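Local atomic coordinates of putative cathepsin d (Ixodes ricinus, PDB entry 5N7Q), a protein that probably cleaves proteins as a pepsin-like aspartic endopeptidase of the peptidase A1 family, and is inhibited by pepstatin A. Residues 197-209 with 267-279. Numbering follows the deposited sequence.
Sequences WQFHVDGVKSVSA and LPNVTFTISGKEF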
loop_
_atom_site.group_PDB
_atom_site.type_symbol
_atom_site.label_atom_id
_atom_site.label_comp_id
_atom_site.label_asym_id
_atom_site.label_seq_id
_atom_site.Cartn_x
_atom_site.Cartn_y
_atom_site.Cartn_z
ATOM N N TRP A 197 -6.835 5.535 5.177
ATOM C CA TRP A 197 -8.046 5.467 4.370
ATOM C C TRP A 197 -8.955 4.398 4.966
ATOM O O TRP A 197 -8.933 3.241 4.554
ATOM C CB TRP A 197 -7.693 5.182 2.917
ATOM C CG TRP A 197 -7.114 6.383 2.233
ATOM C CD1 TRP A 197 -5.782 6.717 2.100
ATOM C CD2 TRP A 197 -7.853 7.408 1.552
ATOM N NE1 TRP A 197 -5.673 7.888 1.384
ATOM C CE2 TRP A 197 -6.923 8.309 1.022
ATOM C CE3 TRP A 197 -9.220 7.623 1.317
ATOM C CZ2 TRP A 197 -7.309 9.422 0.282
ATOM C CZ3 TRP A 197 -9.607 8.707 0.608
ATOM C CH2 TRP A 197 -8.643 9.595 0.060
ATOM N N GLN A 198 -9.658 4.783 6.034
ATOM C CA GLN A 198 -10.358 3.869 6.935
ATOM C C GLN A 198 -11.868 3.941 6.736
ATOM O O GLN A 198 -12.410 5.026 6.476
ATOM C CB GLN A 198 -9.996 4.215 8.375
ATOM C CG GLN A 198 -10.459 3.215 9.432
ATOM C CD GLN A 198 -9.852 3.484 10.785
ATOM O OE1 GLN A 198 -8.675 3.868 10.898
ATOM N NE2 GLN A 198 -10.642 3.299 11.825
ATOM N N PHE A 199 -12.531 2.806 6.870
ATOM C CA PHE A 199 -13.980 2.706 6.637
ATOM C C PHE A 199 -14.551 1.493 7.342
ATOM O O PHE A 199 -13.812 0.647 7.840
ATOM C CB PHE A 199 -14.279 2.647 5.120
ATOM C CG PHE A 199 -13.456 1.627 4.401
ATOM C CD1 PHE A 199 -13.887 0.311 4.299
ATOM C CD2 PHE A 199 -12.209 1.958 3.881
ATOM C CE1 PHE A 199 -13.103 -0.645 3.664
ATOM C CE2 PHE A 199 -11.437 1.006 3.245
ATOM C CZ PHE A 199 -11.871 -0.298 3.144
ATOM N N HIS A 200 -15.878 1.436 7.344
ATOM C CA HIS A 200 -16.613 0.327 7.965
ATOM C C HIS A 200 -16.856 -0.807 6.979
ATOM O O HIS A 200 -17.226 -0.606 5.813
ATOM C CB HIS A 200 -17.941 0.865 8.500
ATOM C CG HIS A 200 -18.780 -0.167 9.188
ATOM N ND1 HIS A 200 -18.482 -0.646 10.440
ATOM C CD2 HIS A 200 -19.911 -0.800 8.798
ATOM C CE1 HIS A 200 -19.389 -1.537 10.793
ATOM N NE2 HIS A 200 -20.251 -1.663 9.808
ATOM N N VAL A 201 -16.626 -2.033 7.463
ATOM C CA VAL A 201 -16.925 -3.281 6.751
ATOM C C VAL A 201 -18.098 -3.995 7.456
ATOM O O VAL A 201 -18.156 -4.022 8.695
ATOM C CB VAL A 201 -15.667 -4.170 6.689
ATOM C CG1 VAL A 201 -15.991 -5.571 6.205
ATOM C CG2 VAL A 201 -14.610 -3.489 5.812
ATOM N N ASP A 202 -18.991 -4.565 6.655
ATOM C CA ASP A 202 -20.198 -5.212 7.182
ATOM C C ASP A 202 -19.960 -6.633 7.651
ATOM O O ASP A 202 -20.654 -7.055 8.568
ATOM C CB ASP A 202 -21.304 -5.258 6.137
ATOM C CG ASP A 202 -21.718 -3.883 5.628
ATOM O OD1 ASP A 202 -21.546 -2.874 6.331
ATOM O OD2 ASP A 202 -22.206 -3.814 4.481
ATOM N N GLY A 203 -19.082 -7.378 6.974
ATOM C CA GLY A 203 -18.776 -8.755 7.364
ATOM C C GLY A 203 -17.684 -9.374 6.535
ATOM O O GLY A 203 -17.276 -8.822 5.512
ATOM N N VAL A 204 -17.197 -10.519 7.002
ATOM C CA VAL A 204 -16.164 -11.291 6.315
ATOM C C VAL A 204 -16.613 -12.738 6.443
ATOM O O VAL A 204 -17.051 -13.135 7.532
ATOM C CB VAL A 204 -14.781 -11.098 6.978
ATOM C CG1 VAL A 204 -13.713 -11.945 6.287
ATOM C CG2 VAL A 204 -14.355 -9.640 6.971
ATOM N N LYS A 205 -16.582 -13.506 5.372
ATOM C CA LYS A 205 -17.039 -14.902 5.468
ATOM C C LYS A 205 -16.340 -15.799 4.494
ATOM O O LYS A 205 -15.789 -15.335 3.492
ATOM C CB LYS A 205 -18.544 -14.992 5.231
ATOM C CG LYS A 205 -18.995 -14.635 3.827
ATOM C CD LYS A 205 -20.503 -14.752 3.663
ATOM C CE LYS A 205 -20.934 -14.187 2.312
ATOM N NZ LYS A 205 -22.409 -14.155 2.130
ATOM N N SER A 206 -16.385 -17.096 4.788
ATOM C CA SER A 206 -15.957 -18.118 3.849
ATOM C C SER A 206 -16.957 -19.245 3.937
ATOM O O SER A 206 -17.339 -19.640 5.048
ATOM C CB SER A 206 -14.568 -18.624 4.208
ATOM O OG SER A 206 -14.106 -19.468 3.163
ATOM N N VAL A 207 -17.411 -19.726 2.793
ATOM C CA VAL A 207 -18.454 -20.746 2.728
ATOM C C VAL A 207 -17.907 -21.857 1.850
ATOM O O VAL A 207 -17.881 -21.744 0.631
ATOM C CB VAL A 207 -19.752 -20.166 2.132
ATOM C CG1 VAL A 207 -20.882 -21.187 2.215
ATOM C CG2 VAL A 207 -20.129 -18.864 2.824
ATOM N N SER A 208 -17.463 -22.943 2.461
ATOM C CA SER A 208 -16.891 -24.050 1.709
ATOM C C SER A 208 -17.960 -25.034 1.276
ATOM O O SER A 208 -18.874 -25.321 2.041
ATOM C CB SER A 208 -15.867 -24.781 2.555
ATOM O OG SER A 208 -15.322 -25.865 1.828
ATOM N N ALA A 209 -17.806 -25.585 0.073
ATOM C CA ALA A 209 -18.603 -26.723 -0.376
ATOM C C ALA A 209 -18.264 -28.032 0.354
ATOM O O ALA A 209 -19.082 -28.953 0.370
ATOM C CB ALA A 209 -18.446 -26.904 -1.888
ATOM N N LEU A 267 -9.598 -24.989 -1.826
ATOM C CA LEU A 267 -9.823 -23.868 -0.906
ATOM C C LEU A 267 -11.038 -23.033 -1.306
ATOM O O LEU A 267 -11.262 -22.784 -2.467
ATOM C CB LEU A 267 -8.600 -22.970 -0.851
ATOM C CG LEU A 267 -7.336 -23.501 -0.205
ATOM C CD1 LEU A 267 -6.161 -22.621 -0.599
ATOM C CD2 LEU A 267 -7.452 -23.551 1.296
ATOM N N PRO A 268 -11.860 -22.647 -0.341
ATOM C CA PRO A 268 -13.023 -21.811 -0.631
ATOM C C PRO A 268 -12.717 -20.330 -0.835
ATOM O O PRO A 268 -11.692 -19.819 -0.374
ATOM C CB PRO A 268 -13.879 -21.999 0.627
ATOM C CG PRO A 268 -12.872 -22.151 1.702
ATOM C CD PRO A 268 -11.727 -22.918 1.104
ATOM N N ASN A 269 -13.620 -19.642 -1.516
ATOM C CA ASN A 269 -13.542 -18.185 -1.604
ATOM C C ASN A 269 -13.690 -17.568 -0.207
ATOM O O ASN A 269 -14.316 -18.162 0.693
ATOM C CB ASN A 269 -14.609 -17.628 -2.562
ATOM C CG ASN A 269 -14.400 -18.067 -4.017
ATOM O OD1 ASN A 269 -13.391 -18.646 -4.374
ATOM N ND2 ASN A 269 -15.406 -17.816 -4.864
ATOM N N VAL A 270 -13.120 -16.374 -0.034
ATOM C CA VAL A 270 -13.317 -15.539 1.154
ATOM C C VAL A 270 -13.905 -14.211 0.694
ATOM O O VAL A 270 -13.428 -13.621 -0.263
ATOM C CB VAL A 270 -12.004 -15.330 1.919
ATOM C CG1 VAL A 270 -12.151 -14.386 3.092
ATOM C CG2 VAL A 270 -11.457 -16.664 2.430
ATOM N N THR A 271 -14.956 -13.752 1.369
ATOM C CA THR A 271 -15.751 -12.613 0.891
ATOM C C THR A 271 -15.837 -11.510 1.930
ATOM O O THR A 271 -16.160 -11.774 3.097
ATOM C CB THR A 271 -17.151 -13.093 0.519
ATOM O OG1 THR A 271 -17.054 -14.125 -0.464
ATOM C CG2 THR A 271 -18.023 -11.938 -0.014
ATOM N N PHE A 272 -15.592 -10.262 1.498
ATOM C CA PHE A 272 -15.734 -9.046 2.313
ATOM C C PHE A 272 -16.957 -8.308 1.831
ATOM O O PHE A 272 -17.131 -8.111 0.627
ATOM C CB PHE A 272 -14.504 -8.133 2.165
ATOM C CG PHE A 272 -13.294 -8.670 2.847
ATOM C CD1 PHE A 272 -12.579 -9.716 2.261
ATOM C CD2 PHE A 272 -12.874 -8.173 4.077
ATOM C CE1 PHE A 272 -11.480 -10.257 2.910
ATOM C CE2 PHE A 272 -11.779 -8.715 4.725
ATOM C CZ PHE A 272 -11.088 -9.756 4.145
ATOM N N THR A 273 -17.853 -7.980 2.754
ATOM C CA THR A 273 -19.068 -7.250 2.415
ATOM C C THR A 273 -18.857 -5.797 2.813
ATOM O O THR A 273 -18.607 -5.491 3.972
ATOM C CB THR A 273 -20.306 -7.840 3.096
ATOM O OG1 THR A 273 -20.500 -9.187 2.624
ATOM C CG2 THR A 273 -21.552 -6.990 2.734
ATOM N N ILE A 274 -18.966 -4.896 1.836
ATOM C CA ILE A 274 -18.686 -3.482 2.031
ATOM C C ILE A 274 -19.794 -2.711 1.346
ATOM O O ILE A 274 -20.105 -2.979 0.193
ATOM C CB ILE A 274 -17.313 -3.078 1.410
ATOM C CG1 ILE A 274 -16.191 -4.022 1.903
ATOM C CG2 ILE A 274 -17.032 -1.615 1.701
ATOM C CD1 ILE A 274 -14.863 -3.819 1.179
ATOM N N SER A 275 -20.422 -1.802 2.077
ATOM C CA SER A 275 -21.606 -1.073 1.578
ATOM C C SER A 275 -22.693 -2.017 1.031
ATOM O O SER A 275 -23.367 -1.713 0.051
ATOM C CB SER A 275 -21.197 0.001 0.559
ATOM O OG SER A 275 -20.409 1.013 1.194
ATOM N N GLY A 276 -22.843 -3.167 1.686
ATOM C CA GLY A 276 -23.842 -4.142 1.316
ATOM C C GLY A 276 -23.538 -5.032 0.141
ATOM O O GLY A 276 -24.337 -5.921 -0.160
ATOM N N LYS A 277 -22.404 -4.816 -0.517
ATOM C CA LYS A 277 -22.010 -5.596 -1.685
ATOM C C LYS A 277 -20.894 -6.568 -1.315
ATOM O O LYS A 277 -19.995 -6.248 -0.520
ATOM C CB LYS A 277 -21.557 -4.684 -2.811
ATOM C CG LYS A 277 -21.180 -5.454 -4.058
ATOM C CD LYS A 277 -20.993 -4.572 -5.268
ATOM C CE LYS A 277 -20.566 -5.397 -6.461
ATOM N NZ LYS A 277 -21.666 -6.228 -7.022
ATOM N N GLU A 278 -20.931 -7.738 -1.935
ATOM C CA GLU A 278 -19.911 -8.762 -1.699
ATOM C C GLU A 278 -18.713 -8.576 -2.608
ATOM O O GLU A 278 -18.855 -8.452 -3.823
ATOM C CB GLU A 278 -20.492 -10.156 -1.896
ATOM C CG GLU A 278 -21.481 -10.502 -0.788
ATOM C CD GLU A 278 -21.886 -11.964 -0.730
ATOM O OE1 GLU A 278 -21.416 -12.781 -1.547
ATOM O OE2 GLU A 278 -22.692 -12.279 0.168
ATOM N N PHE A 279 -17.534 -8.629 -2.003
ATOM C CA PHE A 279 -16.259 -8.579 -2.711
ATOM C C PHE A 279 -15.534 -9.900 -2.396
ATOM O O PHE A 279 -14.957 -10.061 -1.322
ATOM C CB PHE A 279 -15.461 -7.344 -2.256
ATOM C CG PHE A 279 -16.112 -6.056 -2.666
ATOM C CD1 PHE A 279 -15.843 -5.492 -3.894
ATOM C CD2 PHE A 279 -17.039 -5.460 -1.831
ATOM C CE1 PHE A 279 -16.491 -4.337 -4.292
ATOM C CE2 PHE A 279 -17.689 -4.301 -2.215
ATOM C CZ PHE A 279 -17.403 -3.742 -3.450
HETATM O O HOH W 1 -19.611 -1.232 4.753
HETATM O O HOH W 2 -16.983 -18.639 0.209
#
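Gly203-Thr273 and Lys205-Thr271 are antiparallel hydrogen-bonded pairs of the short strands 203-206 and 270-274, their N-to-C directions 162° apart, and a classic beta bulge at Asp202 and Gly203, both opposite Thr273, interrupts strand 198-206. Within the bulge, Asp202 reaches the type I' turn from Ile274 to Lys277: with CG beside its own backbone N (chi1 -59°), its OD2 accepts the Gly276 N-H at 2.9 Å, while a water ties His200 O to Ser275 N. The extended Lys205 chain starts alongside Thr271, on the same face, and crosses Glu278 at about a right angle; NZ meets OE2 at 2.7 Å from above the carboxylate plane, a salt bridge reaching the second hairpin strand. On the other face both Val204 methyls lie on one side of the Phe272 ring plane, CG1 over the ring (CH-pi, 4.2 Å from the centroid), CG2 beyond its CD2-CE2 rim, 3.5 Å from CE2. Ser206 OG gives its hydrogen to Asn269 O (2.8 Å), which also accepts a water bound to Val207 N. This strand-to-hairpin pairing belongs to the C-terminal lobe of the bilobal pepsin-like fold; strand 198-206 also pairs with 215-217 and 222-226, Val270 touches Tyr286 of helix 283-286, and Phe199 packs on Val189 of strand 187-190.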